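Nucleotidyl transferase AbiEii/AbiGii toxin family protein (Mycobacterium tuberculosis, PDB 6Y56) probably acts as a toxin of a toxin-antitoxin system, a nucleotidyltransferase that inactivates tRNA by modifying its acceptor stem and so inhibits growth. Local coordinates at residues L54-T67 / R181-T193. Residues are numbered along the deposited sequence; the frame is centred on the assembly and turned at random.
Sequences LRKCRLGNVGRFST and RDLYDLNHFASRT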
ATOM      1  N   LEU A  54      -2.571   5.187   0.714  1.00 12.04           N
ATOM      2  CA  LEU A  54      -3.347   5.617   1.869  1.00 15.09           C
ATOM      3  C   LEU A  54      -2.753   6.879   2.476  1.00 13.32           C
ATOM      4  O   LEU A  54      -3.481   7.837   2.773  1.00 14.44           O
ATOM      5  CB  LEU A  54      -3.408   4.477   2.887  1.00 14.85           C
ATOM      6  CG  LEU A  54      -4.212   4.595   4.172  1.00 18.97           C
ATOM      7  CD1 LEU A  54      -5.703   4.614   3.871  1.00 22.25           C
ATOM      8  CD2 LEU A  54      -3.842   3.437   5.107  1.00 18.16           C
ATOM      9  N   ARG A  55      -1.426   6.919   2.617  1.00 13.19           N
ATOM     10  CA  ARG A  55      -0.746   8.112   3.110  1.00 12.57           C
ATOM     11  C   ARG A  55      -0.972   9.304   2.186  1.00 13.62           C
ATOM     12  O   ARG A  55      -1.359  10.387   2.636  1.00 13.50           O
ATOM     13  CB  ARG A  55       0.749   7.834   3.245  1.00 13.21           C
ATOM     14  CG  ARG A  55       1.594   9.091   3.266  1.00 16.23           C
ATOM     15  CD  ARG A  55       1.432   9.900   4.542  1.00 15.23           C
ATOM     16  NE  ARG A  55       2.255  11.101   4.444  1.00 15.53           N
ATOM     17  CZ  ARG A  55       2.778  11.763   5.472  1.00 17.51           C
ATOM     18  NH1 ARG A  55       2.545  11.375   6.724  1.00 18.34           N
ATOM     19  NH2 ARG A  55       3.532  12.832   5.238  1.00 17.29           N
ATOM     20  N   LYS A  56      -0.727   9.132   0.887  1.00 12.54           N
ATOM     21  CA  LYS A  56      -0.701  10.297  -0.001  1.00 13.03           C
ATOM     22  C   LYS A  56      -2.090  10.875  -0.219  1.00 12.61           C
ATOM     23  O   LYS A  56      -2.248  12.100  -0.314  1.00 13.37           O
ATOM     24  CB  LYS A  56      -0.125   9.935  -1.374  1.00 13.42           C
ATOM     25  CG  LYS A  56       1.285   9.389  -1.360  1.00 17.66           C
ATOM     26  CD  LYS A  56       2.253  10.347  -0.697  1.00 15.23           C
ATOM     27  CE  LYS A  56       3.686   9.838  -0.828  1.00 15.25           C
ATOM     28  NZ  LYS A  56       4.676  10.802  -0.260  1.00 16.94           N
ATOM     29  N   CYS A  57      -3.099  10.019  -0.340  1.00 11.87           N
ATOM     30  CA  CYS A  57      -4.362  10.424  -0.928  1.00 13.58           C
ATOM     31  C   CYS A  57      -5.543  10.287   0.017  1.00 15.75           C
ATOM     32  O   CYS A  57      -6.642  10.737  -0.330  1.00 16.51           O
ATOM     33  CB  CYS A  57      -4.613   9.601  -2.202  1.00 15.16           C
ATOM     34  SG  CYS A  57      -3.441  10.017  -3.535  1.00 16.08           S
ATOM     35  N   ARG A  58      -5.355   9.701   1.197  1.00 13.81           N
ATOM     36  CA  ARG A  58      -6.454   9.599   2.144  1.00 12.65           C
ATOM     37  C   ARG A  58      -6.114  10.144   3.521  1.00 15.30           C
ATOM     38  O   ARG A  58      -6.953  10.821   4.123  1.00 15.84           O
ATOM     39  CB  ARG A  58      -6.906   8.142   2.244  1.00 14.79           C
ATOM     40  CG  ARG A  58      -7.418   7.592   0.909  1.00 14.73           C
ATOM     41  CD  ARG A  58      -8.204   6.316   1.091  1.00 16.08           C
ATOM     42  NE  ARG A  58      -8.484   5.652  -0.177  1.00 18.38           N
ATOM     43  CZ  ARG A  58      -9.495   5.933  -0.986  1.00 19.19           C
ATOM     44  NH1 ARG A  58     -10.359   6.901  -0.671  1.00 21.66           N
ATOM     45  NH2 ARG A  58      -9.639   5.237  -2.119  1.00 14.52           N
ATOM     46  N   LEU A  59      -4.916   9.882   4.038  1.00 13.96           N
ATOM     47  CA  LEU A  59      -4.582  10.266   5.406  1.00 14.94           C
ATOM     48  C   LEU A  59      -3.713  11.511   5.503  1.00 15.92           C
ATOM     49  O   LEU A  59      -3.916  12.323   6.413  1.00 16.90           O
ATOM     50  CB  LEU A  59      -3.885   9.109   6.137  1.00 15.03           C
ATOM     51  CG  LEU A  59      -4.669   7.799   6.220  1.00 15.68           C
ATOM     52  CD1 LEU A  59      -3.864   6.769   6.999  1.00 17.35           C
ATOM     53  CD2 LEU A  59      -6.042   7.984   6.868  1.00 18.12           C
ATOM     54  N   GLY A  60      -2.726  11.665   4.629  1.00 14.87           N
ATOM     55  CA  GLY A  60      -1.774  12.751   4.782  1.00 14.09           C
ATOM     56  C   GLY A  60      -1.104  12.687   6.140  1.00 16.80           C
ATOM     57  O   GLY A  60      -0.638  11.634   6.584  1.00 17.42           O
ATOM     58  N   ASN A  61      -1.039  13.843   6.802  1.00 21.05           N
ATOM     59  CA  ASN A  61      -0.340  14.018   8.105  1.00 25.17           C
ATOM     60  C   ASN A  61      -0.949  13.171   9.230  1.00 21.45           C
ATOM     61  O   ASN A  61      -0.257  12.987  10.245  1.00 25.12           O
ATOM     62  CB  ASN A  61      -0.260  15.494   8.496  1.00 29.92           C
ATOM     63  CG  ASN A  61      -1.620  16.110   8.747  1.00 31.10           C
ATOM     64  OD1 ASN A  61      -1.824  16.774   9.757  1.00 43.12           O
ATOM     65  ND2 ASN A  61      -2.558  15.899   7.838  1.00 34.21           N
ATOM     66  N   VAL A  62      -2.189  12.702   9.090  1.00 17.92           N
ATOM     67  CA  VAL A  62      -2.789  11.878  10.184  1.00 17.82           C
ATOM     68  C   VAL A  62      -2.254  10.441  10.098  1.00 19.54           C
ATOM     69  O   VAL A  62      -2.511   9.665  11.024  1.00 18.51           O
ATOM     70  CB  VAL A  62      -4.330  11.920  10.189  1.00 24.48           C
ATOM     71  CG1 VAL A  62      -4.859  13.341  10.292  1.00 25.71           C
ATOM     72  CG2 VAL A  62      -4.925  11.210   8.987  1.00 25.90           C
ATOM     73  N   GLY A  63      -1.548  10.106   9.015  1.00 16.76           N
ATOM     74  CA  GLY A  63      -0.998   8.781   8.856  1.00 18.03           C
ATOM     75  C   GLY A  63       0.521   8.763   8.921  1.00 18.89           C
ATOM     76  O   GLY A  63       1.199   9.789   8.893  1.00 23.11           O
ATOM     77  N   ARG A  64       1.047   7.547   8.969  1.00 16.34           N
ATOM     78  CA  ARG A  64       2.476   7.309   9.054  1.00 15.79           C
ATOM     79  C   ARG A  64       3.156   7.594   7.715  1.00 14.23           C
ATOM     80  O   ARG A  64       2.542   7.595   6.643  1.00 14.41           O
ATOM     81  CB  ARG A  64       2.730   5.839   9.390  1.00 14.45           C
ATOM     82  CG  ARG A  64       2.179   4.893   8.324  1.00 14.16           C
ATOM     83  CD  ARG A  64       2.540   3.438   8.613  1.00 15.81           C
ATOM     84  NE  ARG A  64       2.048   2.517   7.584  1.00 13.55           N
ATOM     85  CZ  ARG A  64       2.760   2.106   6.538  1.00 14.62           C
ATOM     86  NH1 ARG A  64       4.009   2.523   6.364  1.00 13.68           N
ATOM     87  NH2 ARG A  64       2.217   1.282   5.659  1.00 16.54           N
ATOM     88  N   PHE A  65       4.459   7.818   7.783  1.00 12.69           N
ATOM     89  CA  PHE A  65       5.251   7.716   6.572  1.00 13.24           C
ATOM     90  C   PHE A  65       5.210   6.274   6.072  1.00 13.50           C
ATOM     91  O   PHE A  65       5.011   5.324   6.838  1.00 13.17           O
ATOM     92  CB  PHE A  65       6.696   8.120   6.862  1.00 14.60           C
ATOM     93  CG  PHE A  65       6.884   9.595   7.135  1.00 13.95           C
ATOM     94  CD1 PHE A  65       6.427  10.536   6.229  1.00 14.57           C
ATOM     95  CD2 PHE A  65       7.534  10.031   8.293  1.00 15.33           C
ATOM     96  CE1 PHE A  65       6.608  11.896   6.456  1.00 16.01           C
ATOM     97  CE2 PHE A  65       7.721  11.403   8.518  1.00 16.73           C
ATOM     98  CZ  PHE A  65       7.256  12.323   7.605  1.00 16.97           C
ATOM     99  N   SER A  66       5.393   6.106   4.766  1.00 14.28           N
ATOM    100  CA  SER A  66       5.327   4.791   4.143  1.00 13.96           C
ATOM    101  C   SER A  66       6.369   4.746   3.038  1.00 15.16           C
ATOM    102  O   SER A  66       6.438   5.666   2.214  1.00 16.58           O
ATOM    103  CB  SER A  66       3.917   4.571   3.587  1.00 16.22           C
ATOM    104  OG  SER A  66       3.708   3.240   3.165  1.00 17.97           O
ATOM    105  N   THR A  67       7.178   3.687   3.022  1.00 13.62           N
ATOM    106  CA  THR A  67       8.429   3.687   2.268  1.00 16.75           C
ATOM    107  C   THR A  67       8.339   2.954   0.944  1.00 20.14           C
ATOM    108  O   THR A  67       9.326   2.938   0.193  1.00 21.27           O
ATOM    109  CB  THR A  67       9.544   3.025   3.079  1.00 16.31           C
ATOM    110  OG1 THR A  67       9.242   1.631   3.241  1.00 17.85           O
ATOM    111  CG2 THR A  67       9.691   3.687   4.440  1.00 18.07           C
ATOM    112  N   ARG A 181       3.405  -2.390  10.131  1.00 16.15           N
ATOM    113  CA  ARG A 181       2.901  -1.350   9.241  1.00 16.12           C
ATOM    114  C   ARG A 181       1.489  -1.673   8.780  1.00 13.05           C
ATOM    115  O   ARG A 181       0.646  -0.773   8.657  1.00 15.62           O
ATOM    116  CB  ARG A 181       3.834  -1.164   8.040  1.00 18.35           C
ATOM    117  CG  ARG A 181       5.253  -0.720   8.400  1.00 21.81           C
ATOM    118  CD  ARG A 181       6.162  -0.747   7.174  1.00 23.53           C
ATOM    119  NE  ARG A 181       7.550  -0.418   7.496  1.00 23.99           N
ATOM    120  CZ  ARG A 181       8.431   0.046   6.614  1.00 23.36           C
ATOM    121  NH1 ARG A 181       8.069   0.240   5.355  1.00 22.82           N
ATOM    122  NH2 ARG A 181       9.675   0.316   6.997  1.00 24.44           N
ATOM    123  N   ASP A 182       1.198  -2.958   8.569  1.00 12.93           N
ATOM    124  CA  ASP A 182      -0.160  -3.340   8.199  1.00 14.58           C
ATOM    125  C   ASP A 182      -1.110  -3.158   9.376  1.00 14.60           C
ATOM    126  O   ASP A 182      -2.251  -2.724   9.196  1.00 13.93           O
ATOM    127  CB  ASP A 182      -0.208  -4.797   7.752  1.00 15.00           C
ATOM    128  CG  ASP A 182       0.385  -5.027   6.374  1.00 17.24           C
ATOM    129  OD1 ASP A 182       0.640  -4.053   5.638  1.00 19.00           O
ATOM    130  OD2 ASP A 182       0.619  -6.209   6.044  1.00 18.14           O
ATOM    131  N   LEU A 183      -0.659  -3.501  10.589  1.00 14.48           N
ATOM    132  CA  LEU A 183      -1.479  -3.268  11.776  1.00 13.99           C
ATOM    133  C   LEU A 183      -1.819  -1.789  11.925  1.00 13.89           C
ATOM    134  O   LEU A 183      -2.966  -1.429  12.215  1.00 13.57           O
ATOM    135  CB  LEU A 183      -0.729  -3.768  13.010  1.00 15.62           C
ATOM    136  CG  LEU A 183      -1.374  -3.496  14.374  1.00 16.97           C
ATOM    137  CD1 LEU A 183      -2.715  -4.217  14.488  1.00 16.31           C
ATOM    138  CD2 LEU A 183      -0.432  -3.924  15.484  1.00 19.52           C
ATOM    139  N   TYR A 184      -0.826  -0.914  11.744  1.00 13.83           N
ATOM    140  CA  TYR A 184      -1.081   0.520  11.806  1.00 13.69           C
ATOM    141  C   TYR A 184      -2.152   0.935  10.799  1.00 13.14           C
ATOM    142  O   TYR A 184      -3.069   1.703  11.117  1.00 13.36           O
ATOM    143  CB  TYR A 184       0.221   1.297  11.559  1.00 14.81           C
ATOM    144  CG  TYR A 184       0.005   2.784  11.576  1.00 16.47           C
ATOM    145  CD1 TYR A 184      -0.408   3.468  10.432  1.00 16.18           C
ATOM    146  CD2 TYR A 184       0.163   3.507  12.752  1.00 19.83           C
ATOM    147  CE1 TYR A 184      -0.634   4.823  10.451  1.00 17.99           C
ATOM    148  CE2 TYR A 184      -0.062   4.874  12.782  1.00 18.76           C
ATOM    149  CZ  TYR A 184      -0.470   5.520  11.633  1.00 19.19           C
ATOM    150  OH  TYR A 184      -0.706   6.881  11.669  1.00 19.87           O
ATOM    151  N   ASP A 185      -2.021   0.475   9.553  1.00 13.37           N
ATOM    152  CA  ASP A 185      -2.969   0.879   8.518  1.00 13.02           C
ATOM    153  C   ASP A 185      -4.365   0.348   8.814  1.00 13.93           C
ATOM    154  O   ASP A 185      -5.354   1.060   8.628  1.00 14.15           O
ATOM    155  CB  ASP A 185      -2.480   0.420   7.143  1.00 13.56           C
ATOM    156  CG  ASP A 185      -1.188   1.106   6.703  1.00 13.76           C
ATOM    157  OD1 ASP A 185      -0.802   2.159   7.267  1.00 14.59           O
ATOM    158  OD2 ASP A 185      -0.550   0.561   5.777  1.00 16.09           O
ATOM    159  N   LEU A 186      -4.456  -0.893   9.295  1.00 13.45           N
ATOM    160  CA  LEU A 186      -5.755  -1.450   9.655  1.00 14.39           C
ATOM    161  C   LEU A 186      -6.378  -0.688  10.809  1.00 14.82           C
ATOM    162  O   LEU A 186      -7.607  -0.555  10.871  1.00 14.77           O
ATOM    163  CB  LEU A 186      -5.615  -2.930  10.010  1.00 13.76           C
ATOM    164  CG  LEU A 186      -5.421  -3.841   8.796  1.00 13.79           C
ATOM    165  CD1 LEU A 186      -5.011  -5.216   9.275  1.00 16.77           C
ATOM    166  CD2 LEU A 186      -6.689  -3.909   7.973  1.00 13.59           C
ATOM    167  N   ASN A 187      -5.547  -0.186  11.732  1.00 14.24           N
ATOM    168  CA  ASN A 187      -6.064   0.646  12.811  1.00 16.79           C
ATOM    169  C   ASN A 187      -6.718   1.913  12.273  1.00 15.74           C
ATOM    170  O   ASN A 187      -7.715   2.379  12.838  1.00 16.54           O
ATOM    171  CB  ASN A 187      -4.947   0.967  13.805  1.00 15.54           C
ATOM    172  CG  ASN A 187      -5.438   1.751  15.003  1.00 23.00           C
ATOM    173  OD1 ASN A 187      -6.138   1.213  15.856  1.00 23.49           O
ATOM    174  ND2 ASN A 187      -5.070   3.023  15.075  1.00 22.72           N
ATOM    175  N   HIS A 188      -6.183   2.484  11.182  1.00 15.04           N
ATOM    176  CA  HIS A 188      -6.851   3.611  10.538  1.00 15.27           C
ATOM    177  C   HIS A 188      -8.135   3.178   9.852  1.00 17.23           C
ATOM    178  O   HIS A 188      -9.154   3.861   9.971  1.00 17.68           O
ATOM    179  CB  HIS A 188      -5.916   4.296   9.546  1.00 17.61           C
ATOM    180  CG  HIS A 188      -5.077   5.364  10.160  1.00 17.80           C
ATOM    181  ND1 HIS A 188      -5.583   6.594  10.522  1.00 20.06           N
ATOM    182  CD2 HIS A 188      -3.764   5.383  10.484  1.00 20.06           C
ATOM    183  CE1 HIS A 188      -4.613   7.325  11.044  1.00 20.11           C
ATOM    184  NE2 HIS A 188      -3.500   6.614  11.031  1.00 21.38           N
ATOM    185  N   PHE A 189      -8.115   2.056   9.121  1.00 14.06           N
ATOM    186  CA  PHE A 189      -9.353   1.608   8.485  1.00 16.39           C
ATOM    187  C   PHE A 189     -10.433   1.394   9.534  1.00 18.66           C
ATOM    188  O   PHE A 189     -11.610   1.689   9.297  1.00 17.94           O
ATOM    189  CB  PHE A 189      -9.139   0.319   7.685  1.00 16.01           C
ATOM    190  CG  PHE A 189      -8.445   0.510   6.370  1.00 15.94           C
ATOM    191  CD1 PHE A 189      -9.024   1.232   5.345  1.00 19.11           C
ATOM    192  CD2 PHE A 189      -7.201  -0.047   6.161  1.00 15.96           C
ATOM    193  CE1 PHE A 189      -8.363   1.402   4.137  1.00 22.63           C
ATOM    194  CE2 PHE A 189      -6.541   0.106   4.956  1.00 18.58           C
ATOM    195  CZ  PHE A 189      -7.117   0.835   3.945  1.00 17.51           C
ATOM    196  N   ALA A 190     -10.038   0.925  10.719  1.00 16.98           N
ATOM    197  CA  ALA A 190     -10.993   0.668  11.790  1.00 18.40           C
ATOM    198  C   ALA A 190     -11.640   1.936  12.320  1.00 20.82           C
ATOM    199  O   ALA A 190     -12.680   1.849  12.985  1.00 23.94           O
ATOM    200  CB  ALA A 190     -10.301  -0.080  12.927  1.00 17.04           C
ATOM    201  N   SER A 191     -11.049   3.098  12.063  1.00 18.21           N
ATOM    202  CA  SER A 191     -11.610   4.377  12.480  1.00 18.40           C
ATOM    203  C   SER A 191     -12.457   5.031  11.399  1.00 20.63           C
ATOM    204  O   SER A 191     -13.012   6.108  11.635  1.00 26.18           O
ATOM    205  CB  SER A 191     -10.492   5.339  12.896  1.00 21.39           C
ATOM    206  OG  SER A 191      -9.837   5.846  11.750  1.00 29.40           O
ATOM    207  N   ARG A 192     -12.567   4.417  10.228  1.00 18.15           N
ATOM    208  CA  ARG A 192     -13.280   4.975   9.090  1.00 21.37           C
ATOM    209  C   ARG A 192     -14.493   4.114   8.772  1.00 19.08           C
ATOM    210  O   ARG A 192     -14.670   3.022   9.320  1.00 20.41           O
ATOM    211  CB  ARG A 192     -12.342   5.072   7.879  1.00 19.89           C
ATOM    212  CG  ARG A 192     -11.172   6.034   8.118  1.00 19.41           C
ATOM    213  CD  ARG A 192     -10.045   5.876   7.097  1.00 21.32           C
ATOM    214  NE  ARG A 192     -10.485   6.179   5.743  1.00 22.58           N
ATOM    215  CZ  ARG A 192     -10.490   7.397   5.213  1.00 21.47           C
ATOM    216  NH1 ARG A 192     -10.067   8.437   5.921  1.00 24.51           N
ATOM    217  NH2 ARG A 192     -10.921   7.569   3.973  1.00 23.11           N
ATOM    218  N   THR A 193     -15.350   4.627   7.890  1.00 19.67           N
ATOM    219  CA  THR A 193     -16.484   3.835   7.430  1.00 19.14           C
ATOM    220  C   THR A 193     -15.971   2.614   6.683  1.00 18.81           C
ATOM    221  O   THR A 193     -15.054   2.717   5.867  1.00 19.87           O
ATOM    222  CB  THR A 193     -17.366   4.679   6.510  1.00 22.66           C
ATOM    223  OG1 THR A 193     -18.024   5.687   7.285  1.00 28.49           O
ATOM    224  CG2 THR A 193     -18.415   3.809   5.835  1.00 27.09           C
TER
HETATM  225  O   HOH W   1     -10.449   9.167   1.244  1.00 27.93           O
HETATM  226  O   HOH W   2       5.798   1.381   4.294  1.00 23.04           O
HETATM  227  O   HOH W   3      11.930   0.784   5.198  1.00 24.69           O
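Arg64 reaches from the loop after helix 50-59 to Asp185 on helix 180-189 and grips its carboxylate side-on. Arg64 NE bonds to Asp185 OD1 at 2.9 Å, 30° out of the carboxylate plane, and Arg64 NH2 bonds to Asp185 OD2 at 2.9 Å, nearly straight at 171°; both use syn sides. Two parallel N-H groups suit a carboxylate, and the same OD2 also forms a salt bridge with Lys170. Arg181 makes a second polar link: its NH1 donates to Thr67 OG1 at 2.8 Å, while its NE pairs with Asp238. One water accepts from Arg64 NH1 and Thr67 N and, weakly, from Arg181 NH1, so the like charges share an acceptor.

The joined elements belong to different parts of this AbiEii-family nucleotidyltransferase: helix 50-59 and its loop lead into strand 68-72 of the mixed sheet, whereas helix 180-189 lies in the helical C-terminal portion.

Carbon atoms meet as well. With CG set between the backbone N and the carbonyl carbon (chi1 61°), the otherwise extended Arg64 chain runs over one face of the Tyr184 ring, Arg64 CB 4.1 Å from the centroid, while Arg181 CB sits over the Arg64 guanidinium. Leu59 CD1 makes a CH-pi contact over the His188 ring, 3.7 Å from its centroid; this imidazole is steadied by NE2 donating to Tyr184 OH. Branched Leu54 serves two neighbours, CD1 touching Phe189 CZ and CD2 lying against Asp185.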